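Local atomic coordinates of uncharacterized protein (Streptococcus pneumoniae, PDB entry 3LFT), a protein that probably serves as the substrate-binding protein of an ABC transporter, holding L-tryptophan in the cleft between its two domains. Residues D47-V59 against P72-L84. Sequence-based numbering, arbitrary orientation. Where two conformers were deposited one is given.
Sequences DQSKVATMSKQLV and PAAQGLASATKDL
With CG1 of V51 anti to the backbone N (chi1 172°) and OG of S55 beside its own N (chi1 -67°), both side chains press on the bare backbone of G76. V51 CG1 lies 3.7 Å from G76 CA, and S55 OG is 3.2 Å from G76 C. These are the helices of two successive beta-alpha-beta crossovers, which share strand 65-69, side by side on one face of the parallel sheet of the periplasmic-binding-protein fold. Helices 48-58 and 72-80 cross at -50° with axes 8.5 Å apart; the absence of a side chain at G76 permits the close fit. S55 OG donates to V51 O, which also accepts from S55 N on the opposite face; the OG bond (2.8 Å) holds the serine's rotation and satisfies its hydroxyl against G76. L77 CD2 meets L58 CD1 and V59 CG1, while V66 of strand 65-69 packs on both leucines and L8 of strand 3-9 on L58. V59 straddles the C-terminal end of helix 72-80: CG2 faces the methyl of A80, and CG1 slides past T81 CG2 at 3.6 Å. T81 OG1 accepts from D83 N and L84 N, forming an ST turn and ST motif. Where P72 approaches the bound tryptophan, its side chain and Q48's cross at about a right angle, Q48 NE2 3.5 Å from P72 CB, and a water donates to Q48 OE1 and, at 2.8 Å, to P72 O.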
# COMPACT_ATOMS: atom_id res chain seq x y z
N ASP A 47 8.48 8.04 10.30
CA ASP A 47 8.71 9.34 10.93
C ASP A 47 8.99 10.38 9.85
O ASP A 47 10.00 10.30 9.14
CB ASP A 47 9.89 9.20 11.90
CG ASP A 47 10.18 10.48 12.69
OD1 ASP A 47 9.77 11.58 12.27
OD2 ASP A 47 10.84 10.36 13.75
N GLN A 48 8.11 11.38 9.72
CA GLN A 48 8.30 12.40 8.68
C GLN A 48 9.59 13.19 8.83
O GLN A 48 10.14 13.69 7.84
CB GLN A 48 7.11 13.37 8.60
CG GLN A 48 5.91 12.78 7.90
CD GLN A 48 6.15 12.45 6.43
OE1 GLN A 48 6.83 13.17 5.68
NE2 GLN A 48 5.58 11.33 6.01
N SER A 49 10.08 13.33 10.07
CA SER A 49 11.36 14.00 10.27
C SER A 49 12.48 13.21 9.61
O SER A 49 13.34 13.79 8.94
CB SER A 49 11.64 14.19 11.75
OG SER A 49 10.69 15.09 12.31
N LYS A 50 12.44 11.89 9.76
CA LYS A 50 13.42 11.02 9.14
C LYS A 50 13.24 11.03 7.62
O LYS A 50 14.21 10.97 6.87
CB LYS A 50 13.36 9.61 9.71
CG LYS A 50 13.79 9.56 11.18
CD LYS A 50 13.79 8.13 11.73
CE LYS A 50 13.88 8.09 13.25
NZ LYS A 50 15.17 8.61 13.75
N VAL A 51 12.00 11.09 7.15
CA VAL A 51 11.78 11.19 5.71
C VAL A 51 12.53 12.39 5.15
O VAL A 51 13.23 12.28 4.15
CB VAL A 51 10.30 11.27 5.34
CG1 VAL A 51 10.12 11.56 3.85
CG2 VAL A 51 9.60 9.99 5.71
N ALA A 52 12.41 13.54 5.81
CA ALA A 52 13.06 14.75 5.31
C ALA A 52 14.59 14.63 5.37
O ALA A 52 15.27 14.93 4.39
CB ALA A 52 12.58 15.99 6.09
N THR A 53 15.12 14.19 6.49
CA THR A 53 16.57 14.12 6.65
C THR A 53 17.19 13.07 5.72
O THR A 53 18.19 13.33 5.05
CB THR A 53 16.91 13.89 8.12
OG1 THR A 53 16.49 15.05 8.86
CG2 THR A 53 18.39 13.69 8.31
N MSE A 54 16.56 11.91 5.65
CA MSE A 54 17.07 10.84 4.81
C MSE A 54 16.93 11.16 3.34
O MSE A 54 17.85 10.88 2.57
CB MSE A 54 16.40 9.51 5.14
CG MSE A 54 16.77 9.04 6.54
SE MSE A 54 15.83 7.41 7.04
CE MSE A 54 16.78 7.05 8.67
N SER A 55 15.82 11.77 2.94
CA SER A 55 15.67 12.18 1.54
C SER A 55 16.76 13.15 1.13
O SER A 55 17.35 13.04 0.04
CB SER A 55 14.31 12.81 1.28
OG SER A 55 13.25 11.87 1.42
N LYS A 56 17.04 14.12 2.00
CA LYS A 56 18.06 15.11 1.71
C LYS A 56 19.41 14.43 1.47
O LYS A 56 20.12 14.77 0.52
CB LYS A 56 18.11 16.14 2.84
CG LYS A 56 19.07 17.30 2.63
CD LYS A 56 18.92 18.29 3.78
CE LYS A 56 19.61 19.61 3.51
NZ LYS A 56 19.49 20.39 4.76
N GLN A 57 19.74 13.45 2.31
CA GLN A 57 20.99 12.71 2.18
C GLN A 57 21.03 11.90 0.88
O GLN A 57 22.01 11.98 0.12
CB GLN A 57 21.16 11.78 3.39
CG GLN A 57 21.52 12.54 4.66
CD GLN A 57 21.28 11.79 5.97
OE1 GLN A 57 20.59 10.76 6.03
NE2 GLN A 57 21.82 12.35 7.04
N LEU A 58 19.96 11.16 0.59
CA LEU A 58 19.96 10.22 -0.54
C LEU A 58 20.08 10.90 -1.89
O LEU A 58 20.62 10.31 -2.83
CB LEU A 58 18.71 9.32 -0.48
CG LEU A 58 18.68 8.27 0.63
CD1 LEU A 58 17.24 7.74 0.83
CD2 LEU A 58 19.64 7.10 0.33
N VAL A 59 19.58 12.13 -2.00
CA VAL A 59 19.60 12.82 -3.30
C VAL A 59 20.88 13.61 -3.54
O VAL A 59 21.08 14.16 -4.63
CB VAL A 59 18.36 13.73 -3.53
CG1 VAL A 59 17.07 12.93 -3.36
CG2 VAL A 59 18.38 14.95 -2.64
N PRO A 72 4.70 8.31 1.23
CA PRO A 72 5.48 9.35 1.92
C PRO A 72 6.97 9.34 1.58
O PRO A 72 7.61 10.39 1.60
CB PRO A 72 5.26 9.03 3.40
CG PRO A 72 3.91 8.33 3.40
CD PRO A 72 3.95 7.46 2.17
N ALA A 73 7.53 8.17 1.28
CA ALA A 73 8.93 8.09 0.89
C ALA A 73 9.16 8.69 -0.49
O ALA A 73 10.09 9.46 -0.67
CB ALA A 73 9.45 6.68 0.96
N ALA A 74 8.32 8.34 -1.46
CA ALA A 74 8.45 8.92 -2.78
C ALA A 74 8.24 10.43 -2.73
O ALA A 74 8.96 11.15 -3.41
CB ALA A 74 7.46 8.27 -3.76
N GLN A 75 7.28 10.90 -1.93
CA GLN A 75 7.06 12.34 -1.79
C GLN A 75 8.27 13.04 -1.16
O GLN A 75 8.65 14.12 -1.59
CB GLN A 75 5.79 12.63 -0.99
CG GLN A 75 4.50 12.30 -1.76
CD GLN A 75 3.27 12.52 -0.93
OE1 GLN A 75 3.20 12.08 0.21
NE2 GLN A 75 2.25 13.15 -1.51
N GLY A 76 8.90 12.40 -0.17
CA GLY A 76 10.10 13.00 0.41
C GLY A 76 11.21 13.17 -0.61
O GLY A 76 11.87 14.22 -0.67
N LEU A 77 11.43 12.13 -1.40
CA LEU A 77 12.48 12.17 -2.41
C LEU A 77 12.15 13.18 -3.51
O LEU A 77 13.03 13.95 -3.91
CB LEU A 77 12.72 10.78 -2.98
CG LEU A 77 13.27 9.75 -1.99
CD1 LEU A 77 13.16 8.37 -2.61
CD2 LEU A 77 14.72 10.02 -1.62
N ALA A 78 10.91 13.19 -4.00
CA ALA A 78 10.51 14.11 -5.06
C ALA A 78 10.54 15.58 -4.61
O ALA A 78 10.73 16.47 -5.42
CB ALA A 78 9.13 13.74 -5.58
N SER A 79 10.36 15.83 -3.32
CA SER A 79 10.48 17.17 -2.78
C SER A 79 11.95 17.59 -2.73
O SER A 79 12.28 18.76 -2.96
CB SER A 79 9.86 17.22 -1.38
OG SER A 79 10.01 18.50 -0.82
N ALA A 80 12.82 16.63 -2.42
CA ALA A 80 14.24 16.89 -2.20
C ALA A 80 15.03 17.09 -3.49
O ALA A 80 16.11 17.69 -3.47
CB ALA A 80 14.85 15.76 -1.35
N THR A 81 14.50 16.58 -4.61
CA THR A 81 15.16 16.75 -5.92
C THR A 81 14.17 16.85 -7.06
O THR A 81 13.18 16.10 -7.11
CB THR A 81 16.17 15.61 -6.20
OG1 THR A 81 16.87 15.90 -7.42
CG2 THR A 81 15.49 14.21 -6.32
N LYS A 82 14.45 17.78 -7.97
CA LYS A 82 13.64 17.93 -9.18
C LYS A 82 14.37 17.38 -10.41
O LYS A 82 13.79 17.32 -11.50
CB LYS A 82 13.25 19.40 -9.41
CG LYS A 82 12.62 20.11 -8.20
CD LYS A 82 11.39 19.36 -7.69
CE LYS A 82 10.69 20.11 -6.55
NZ LYS A 82 9.62 19.26 -5.94
N ASP A 83 15.63 16.98 -10.24
CA ASP A 83 16.42 16.57 -11.43
C ASP A 83 16.93 15.13 -11.40
O ASP A 83 17.07 14.52 -12.46
CB ASP A 83 17.51 17.58 -11.85
CG ASP A 83 18.43 17.99 -10.73
OD1 ASP A 83 18.48 17.29 -9.70
OD2 ASP A 83 19.12 19.02 -10.88
N LEU A 84 17.14 14.56 -10.22
CA LEU A 84 17.58 13.17 -10.11
C LEU A 84 16.35 12.26 -10.29
O LEU A 84 15.31 12.53 -9.70
CB LEU A 84 18.21 12.93 -8.74
CG LEU A 84 18.85 11.56 -8.52
CD1 LEU A 84 20.10 11.41 -9.36
CD2 LEU A 84 19.15 11.36 -7.04
O HOH W 1 6.65 12.69 2.80
O HOH W 2 19.49 16.15 -6.75